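Local coordinates for protein tRNA modification GTPase MnmE (Chlorobium tepidum, PDB 3GEE) that is a GTPase that probably hydrolyses GTP at a high intrinsic rate and takes part in adding a carboxymethylaminomethyl group to the wobble uridine of certain tRNAs, at residues 132-144 / 455-469. Numbering follows the deposited sequence.
Sequences AFLNGRIDLLQAE and ITGKVVNEEVLNTIF. With FON (N-{[4-({[(6R)-2-amino-5-formyl-4-oxo-1,4,5,6,7,8-hexahydropteridin-6-yl]methyl}amino)phenyl]carbonyl}-L-glutamic acid), chain C.
Leu140 drives its side chain as a knob into a hole made by Thr456, Val464, Leu465 and Ile468. Leu140 CD2 meets both Leu465 CD2 (3.8 Å) and Ile468 CD1; a branched aliphatic tip suits such a pocket because it can touch several walls at once. The backbone anchors the knob: Leu140 N donates to Thr456 O (3.2 Å, 166° at the hydrogen), approaching from above the carbonyl plane. Beside it, the ring of Phe133 takes Leu140 CG over one face and turns its edge to Gly457, with CZ 3.5 Å from Gly457 O. Phe133 CG lies anti to its own backbone N (chi1 163°), which carries the ring across to the other segment. Glycine suits position 457 twice over: positive phi ends helix 441-456 in a Schellman motif, and a side chain would run into the Phe133 ring.

The packing thins toward solvent, where exposed Leu134 and Val460 make slighter contacts; Leu134 CD1 reaches Leu465 CD1 at 4.0 Å. At the other end, the aliphatic part of Glu144 lies against Ile468 while OE2 pairs with Arg413 and His414.

Asp139 and Gln142 form a capping box that starts helix 140-151, Gln142 N giving a 2.8 Å bond to Asp139 OD1. Just before it, Arg137 faces folinic acid: the C12-C13 rim of the ligand's phenyl ring sits over one face of the guanidinium, the two planes steeply inclined, and NE bonds to Phe91 O. With an alanine here, that rim would probably lose this neighbour and Phe91 O its NE donor.

The contact thus joins the end of helix 127-134 and the first turns of helix 140-151 to the link between helices 441-456 and 464-469, with helix 168-177 against Leu141 and Ile455, and helix 412-432 against Leu140 and Val464.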
loop_
_atom_site.group_PDB
_atom_site.type_symbol
_atom_site.label_atom_id
_atom_site.label_comp_id
_atom_site.label_asym_id
_atom_site.label_seq_id
_atom_site.Cartn_x
_atom_site.Cartn_y
_atom_site.Cartn_z
ATOM N N ALA A 132 20.559 -9.050 5.760
ATOM C CA ALA A 132 20.159 -10.310 6.378
ATOM C C ALA A 132 21.006 -11.462 5.841
ATOM O O ALA A 132 21.384 -12.372 6.588
ATOM C CB ALA A 132 18.691 -10.573 6.144
ATOM N N PHE A 133 21.308 -11.410 4.545
ATOM C CA PHE A 133 22.154 -12.415 3.923
ATOM C C PHE A 133 23.616 -12.237 4.318
ATOM O O PHE A 133 24.293 -13.211 4.651
ATOM C CB PHE A 133 22.016 -12.400 2.400
ATOM C CG PHE A 133 23.131 -13.119 1.697
ATOM C CD1 PHE A 133 23.181 -14.509 1.679
ATOM C CD2 PHE A 133 24.150 -12.406 1.082
ATOM C CE1 PHE A 133 24.223 -15.178 1.042
ATOM C CE2 PHE A 133 25.195 -13.067 0.446
ATOM C CZ PHE A 133 25.231 -14.454 0.425
ATOM N N LEU A 134 24.097 -10.997 4.257
ATOM C CA LEU A 134 25.490 -10.681 4.573
ATOM C C LEU A 134 25.848 -11.006 6.024
ATOM O O LEU A 134 26.946 -11.475 6.307
ATOM C CB LEU A 134 25.789 -9.212 4.254
ATOM C CG LEU A 134 26.516 -8.832 2.955
ATOM C CD1 LEU A 134 26.357 -9.852 1.841
ATOM C CD2 LEU A 134 26.076 -7.446 2.490
ATOM N N ASN A 135 24.909 -10.767 6.933
ATOM C CA ASN A 135 25.063 -11.166 8.330
ATOM C C ASN A 135 24.841 -12.658 8.558
ATOM O O ASN A 135 24.986 -13.142 9.678
ATOM C CB ASN A 135 24.130 -10.357 9.229
ATOM C CG ASN A 135 24.554 -8.910 9.353
ATOM O OD1 ASN A 135 25.683 -8.547 9.022
ATOM N ND2 ASN A 135 23.645 -8.072 9.841
ATOM N N GLY A 136 24.473 -13.378 7.501
ATOM C CA GLY A 136 24.372 -14.832 7.552
ATOM C C GLY A 136 23.129 -15.388 8.215
ATOM O O GLY A 136 23.023 -16.597 8.413
ATOM N N ARG A 137 22.181 -14.521 8.560
ATOM C CA ARG A 137 20.924 -14.980 9.140
ATOM C C ARG A 137 20.153 -15.825 8.127
ATOM O O ARG A 137 19.396 -16.724 8.498
ATOM C CB ARG A 137 20.069 -13.798 9.594
ATOM C CG ARG A 137 18.926 -14.196 10.521
ATOM C CD ARG A 137 17.900 -13.080 10.712
ATOM N NE ARG A 137 17.175 -12.746 9.483
ATOM C CZ ARG A 137 16.206 -13.484 8.950
ATOM N NH1 ARG A 137 15.611 -13.088 7.832
ATOM N NH2 ARG A 137 15.833 -14.622 9.525
ATOM N N ILE A 138 20.380 -15.534 6.848
ATOM C CA ILE A 138 19.617 -16.113 5.753
ATOM C C ILE A 138 20.546 -16.279 4.542
ATOM O O ILE A 138 21.520 -15.533 4.413
ATOM C CB ILE A 138 18.369 -15.217 5.463
ATOM C CG1 ILE A 138 17.093 -16.056 5.402
ATOM C CG2 ILE A 138 18.544 -14.322 4.239
ATOM C CD1 ILE A 138 16.646 -16.638 6.753
ATOM N N ASP A 139 20.279 -17.265 3.681
ATOM C CA ASP A 139 21.127 -17.492 2.490
ATOM C C ASP A 139 20.557 -16.891 1.194
ATOM O O ASP A 139 19.436 -16.376 1.186
ATOM C CB ASP A 139 21.513 -18.979 2.323
ATOM C CG ASP A 139 20.334 -19.881 1.934
ATOM O OD1 ASP A 139 19.300 -19.388 1.436
ATOM O OD2 ASP A 139 20.454 -21.111 2.113
ATOM N N LEU A 140 21.331 -16.959 0.110
ATOM C CA LEU A 140 20.925 -16.380 -1.175
ATOM C C LEU A 140 19.600 -16.909 -1.687
ATOM O O LEU A 140 18.785 -16.141 -2.201
ATOM C CB LEU A 140 21.995 -16.573 -2.249
ATOM C CG LEU A 140 22.755 -15.325 -2.698
ATOM C CD1 LEU A 140 23.419 -15.587 -4.038
ATOM C CD2 LEU A 140 21.833 -14.109 -2.792
ATOM N N LEU A 141 19.391 -18.216 -1.555
ATOM C CA LEU A 141 18.116 -18.817 -1.920
ATOM C C LEU A 141 16.986 -18.167 -1.129
ATOM O O LEU A 141 16.008 -17.682 -1.708
ATOM C CB LEU A 141 18.131 -20.328 -1.682
ATOM C CG LEU A 141 18.884 -21.220 -2.673
ATOM C CD1 LEU A 141 18.845 -22.659 -2.189
ATOM C CD2 LEU A 141 18.311 -21.116 -4.090
ATOM N N GLN A 142 17.149 -18.138 0.194
ATOM C CA GLN A 142 16.151 -17.580 1.094
ATOM C C GLN A 142 15.946 -16.097 0.829
ATOM O O GLN A 142 14.815 -15.613 0.843
ATOM C CB GLN A 142 16.554 -17.806 2.544
ATOM C CG GLN A 142 16.435 -19.246 3.011
ATOM C CD GLN A 142 16.967 -19.439 4.420
ATOM O OE1 GLN A 142 18.150 -19.214 4.689
ATOM N NE2 GLN A 142 16.090 -19.853 5.330
ATOM N N ALA A 143 17.040 -15.385 0.578
ATOM C CA ALA A 143 16.969 -13.982 0.180
ATOM C C ALA A 143 16.078 -13.805 -1.057
ATOM O O ALA A 143 15.105 -13.044 -1.027
ATOM C CB ALA A 143 18.370 -13.423 -0.072
ATOM N N GLU A 144 16.404 -14.533 -2.125
ATOM C CA GLU A 144 15.642 -14.486 -3.368
ATOM C C GLU A 144 14.193 -14.896 -3.135
ATOM O O GLU A 144 13.281 -14.360 -3.767
ATOM C CB GLU A 144 16.270 -15.397 -4.424
ATOM C CG GLU A 144 17.624 -14.946 -4.926
ATOM C CD GLU A 144 18.083 -15.736 -6.132
ATOM O OE1 GLU A 144 17.637 -15.417 -7.256
ATOM O OE2 GLU A 144 18.895 -16.672 -5.962
ATOM N N ILE A 455 25.331 -20.833 -5.460
ATOM C CA ILE A 455 23.885 -20.663 -5.526
ATOM C C ILE A 455 23.295 -20.317 -4.155
ATOM O O ILE A 455 22.241 -19.687 -4.075
ATOM C CB ILE A 455 23.162 -21.877 -6.197
ATOM C CG1 ILE A 455 22.478 -22.782 -5.176
ATOM C CG2 ILE A 455 24.114 -22.678 -7.084
ATOM C CD1 ILE A 455 21.190 -23.362 -5.698
ATOM N N THR A 456 23.986 -20.715 -3.088
ATOM C CA THR A 456 23.545 -20.428 -1.722
ATOM C C THR A 456 24.264 -19.216 -1.130
ATOM O O THR A 456 23.940 -18.770 -0.029
ATOM C CB THR A 456 23.719 -21.648 -0.785
ATOM O OG1 THR A 456 25.099 -22.030 -0.734
ATOM C CG2 THR A 456 22.886 -22.824 -1.266
ATOM N N GLY A 457 25.239 -18.690 -1.864
ATOM C CA GLY A 457 25.957 -17.491 -1.452
ATOM C C GLY A 457 27.247 -17.721 -0.683
ATOM O O GLY A 457 27.823 -16.771 -0.143
ATOM N N LYS A 458 27.703 -18.974 -0.625
ATOM C CA LYS A 458 28.985 -19.310 0.010
ATOM C C LYS A 458 30.116 -18.507 -0.620
ATOM O O LYS A 458 30.991 -17.992 0.078
ATOM C CB LYS A 458 29.277 -20.813 -0.084
ATOM C CG LYS A 458 28.716 -21.632 1.069
ATOM C CD LYS A 458 29.665 -21.632 2.271
ATOM C CE LYS A 458 28.909 -21.561 3.600
ATOM N NZ LYS A 458 28.038 -22.744 3.858
ATOM N N VAL A 459 30.077 -18.403 -1.945
ATOM C CA VAL A 459 30.972 -17.520 -2.677
ATOM C C VAL A 459 30.183 -16.289 -3.140
ATOM O O VAL A 459 29.404 -16.351 -4.100
ATOM C CB VAL A 459 31.650 -18.243 -3.859
ATOM C CG1 VAL A 459 32.721 -17.359 -4.483
ATOM C CG2 VAL A 459 32.252 -19.562 -3.398
ATOM N N VAL A 460 30.380 -15.185 -2.421
ATOM C CA VAL A 460 29.740 -13.900 -2.720
ATOM C C VAL A 460 30.394 -13.231 -3.937
ATOM O O VAL A 460 31.618 -13.071 -3.980
ATOM C CB VAL A 460 29.783 -12.932 -1.487
ATOM C CG1 VAL A 460 28.730 -13.312 -0.455
ATOM C CG2 VAL A 460 31.182 -12.900 -0.843
ATOM N N ASN A 461 29.583 -12.850 -4.923
ATOM C CA ASN A 461 30.102 -12.203 -6.135
ATOM C C ASN A 461 29.922 -10.685 -6.187
ATOM O O ASN A 461 30.507 -10.020 -7.044
ATOM C CB ASN A 461 29.522 -12.847 -7.398
ATOM C CG ASN A 461 30.348 -14.025 -7.895
ATOM O OD1 ASN A 461 31.524 -13.879 -8.247
ATOM N ND2 ASN A 461 29.729 -15.200 -7.942
ATOM N N GLU A 462 29.107 -10.152 -5.275
ATOM C CA GLU A 462 28.831 -8.710 -5.177
ATOM C C GLU A 462 28.492 -8.063 -6.525
ATOM O O GLU A 462 28.674 -6.861 -6.713
ATOM C CB GLU A 462 29.988 -7.971 -4.490
ATOM C CG GLU A 462 29.587 -6.628 -3.865
ATOM C CD GLU A 462 30.764 -5.817 -3.339
ATOM O OE1 GLU A 462 30.544 -4.989 -2.428
ATOM O OE2 GLU A 462 31.903 -5.998 -3.827
ATOM N N GLU A 463 28.024 -8.881 -7.462
ATOM C CA GLU A 463 27.512 -8.417 -8.747
ATOM C C GLU A 463 26.402 -9.379 -9.112
ATOM O O GLU A 463 25.438 -9.019 -9.792
ATOM C CB GLU A 463 28.599 -8.418 -9.821
ATOM C CG GLU A 463 28.347 -7.405 -10.935
ATOM C CD GLU A 463 28.950 -7.819 -12.268
ATOM O OE1 GLU A 463 28.508 -8.841 -12.835
ATOM O OE2 GLU A 463 29.856 -7.114 -12.760
ATOM N N VAL A 464 26.564 -10.616 -8.650
ATOM C CA VAL A 464 25.473 -11.567 -8.560
ATOM C C VAL A 464 24.460 -11.009 -7.559
ATOM O O VAL A 464 23.253 -11.035 -7.811
ATOM C CB VAL A 464 25.985 -12.968 -8.128
ATOM C CG1 VAL A 464 24.858 -13.828 -7.562
ATOM C CG2 VAL A 464 26.663 -13.676 -9.301
ATOM N N LEU A 465 24.964 -10.483 -6.441
ATOM C CA LEU A 465 24.122 -9.879 -5.406
ATOM C C LEU A 465 23.367 -8.660 -5.920
ATOM O O LEU A 465 22.181 -8.486 -5.625
ATOM C CB LEU A 465 24.956 -9.475 -4.188
ATOM C CG LEU A 465 25.641 -10.532 -3.322
ATOM C CD1 LEU A 465 26.362 -9.842 -2.178
ATOM C CD2 LEU A 465 24.646 -11.554 -2.788
ATOM N N ASN A 466 24.064 -7.822 -6.686
ATOM C CA ASN A 466 23.495 -6.588 -7.218
ATOM C C ASN A 466 22.326 -6.832 -8.165
ATOM O O ASN A 466 21.289 -6.181 -8.047
ATOM C CB ASN A 466 24.575 -5.742 -7.892
ATOM C CG ASN A 466 25.449 -5.013 -6.891
ATOM O OD1 ASN A 466 26.513 -5.496 -6.511
ATOM N ND2 ASN A 466 24.992 -3.848 -6.444
ATOM N N THR A 467 22.486 -7.780 -9.086
ATOM C CA THR A 467 21.403 -8.122 -10.008
ATOM C C THR A 467 20.209 -8.722 -9.269
ATOM O O THR A 467 19.073 -8.574 -9.711
ATOM C CB THR A 467 21.852 -9.066 -11.158
ATOM O OG1 THR A 467 22.391 -10.277 -10.615
ATOM C CG2 THR A 467 22.897 -8.391 -12.050
ATOM N N ILE A 468 20.465 -9.382 -8.141
ATOM C CA ILE A 468 19.388 -9.943 -7.323
ATOM C C ILE A 468 18.639 -8.861 -6.541
ATOM O O ILE A 468 17.412 -8.808 -6.572
ATOM C CB ILE A 468 19.891 -11.049 -6.361
ATOM C CG1 ILE A 468 20.316 -12.284 -7.155
ATOM C CG2 ILE A 468 18.803 -11.426 -5.346
ATOM C CD1 ILE A 468 20.901 -13.400 -6.316
ATOM N N PHE A 469 19.379 -7.996 -5.854
ATOM C CA PHE A 469 18.757 -7.034 -4.950
ATOM C C PHE A 469 18.270 -5.739 -5.603
ATOM O O PHE A 469 17.345 -5.110 -5.093
ATOM C CB PHE A 469 19.652 -6.762 -3.736
ATOM C CG PHE A 469 19.831 -7.961 -2.848
ATOM C CD1 PHE A 469 18.738 -8.543 -2.214
ATOM C CD2 PHE A 469 21.089 -8.512 -2.651
ATOM C CE1 PHE A 469 18.894 -9.657 -1.399
ATOM C CE2 PHE A 469 21.258 -9.627 -1.834
ATOM C CZ PHE A 469 20.159 -10.201 -1.208
HETATM N N1 FON C . 7.315 -8.121 10.915
HETATM C C2 FON C . 8.062 -7.118 11.420
HETATM N NA2 FON C . 7.498 -6.269 12.319
HETATM N N3 FON C . 9.358 -6.928 11.059
HETATM C C4 FON C . 9.987 -7.729 10.172
HETATM O O4 FON C . 11.181 -7.498 9.884
HETATM C C4A FON C . 9.200 -8.847 9.572
HETATM N N5 FON C . 9.624 -9.822 8.662
HETATM C C6 FON C . 9.068 -11.141 9.015
HETATM C C7 FON C . 7.611 -10.994 8.595
HETATM N N8 FON C . 7.041 -10.005 9.500
HETATM C C8A FON C . 7.799 -8.995 10.019
HETATM C C9 FON C . 9.761 -12.353 8.386
HETATM N N10 FON C . 11.203 -12.343 8.590
HETATM C C11 FON C . 13.428 -12.267 12.123
HETATM C C12 FON C . 13.547 -13.307 11.203
HETATM C C13 FON C . 12.793 -13.316 10.030
HETATM C C14 FON C . 11.891 -12.289 9.765
HETATM C C15 FON C . 11.782 -11.233 10.683
HETATM C C16 FON C . 12.536 -11.221 11.859
HETATM C C FON C . 14.273 -12.308 13.372
HETATM O O FON C . 14.107 -11.471 14.247
HETATM N N FON C . 15.202 -13.269 13.462
HETATM C CA FON C . 15.618 -13.996 14.659
HETATM C CB FON C . 14.492 -14.865 15.229
HETATM C CG FON C . 14.780 -15.424 16.626
HETATM C CD FON C . 13.525 -15.458 17.478
HETATM O OE1 FON C . 13.144 -14.395 18.023
HETATM O OE2 FON C . 12.911 -16.545 17.616
HETATM C CT FON C . 16.813 -14.853 14.332
HETATM O O1 FON C . 17.793 -14.861 15.115
HETATM O O2 FON C . 16.781 -15.531 13.279
HETATM C CP1 FON C . 10.365 -9.565 7.671
HETATM O O3 FON C . 9.965 -9.743 6.533
#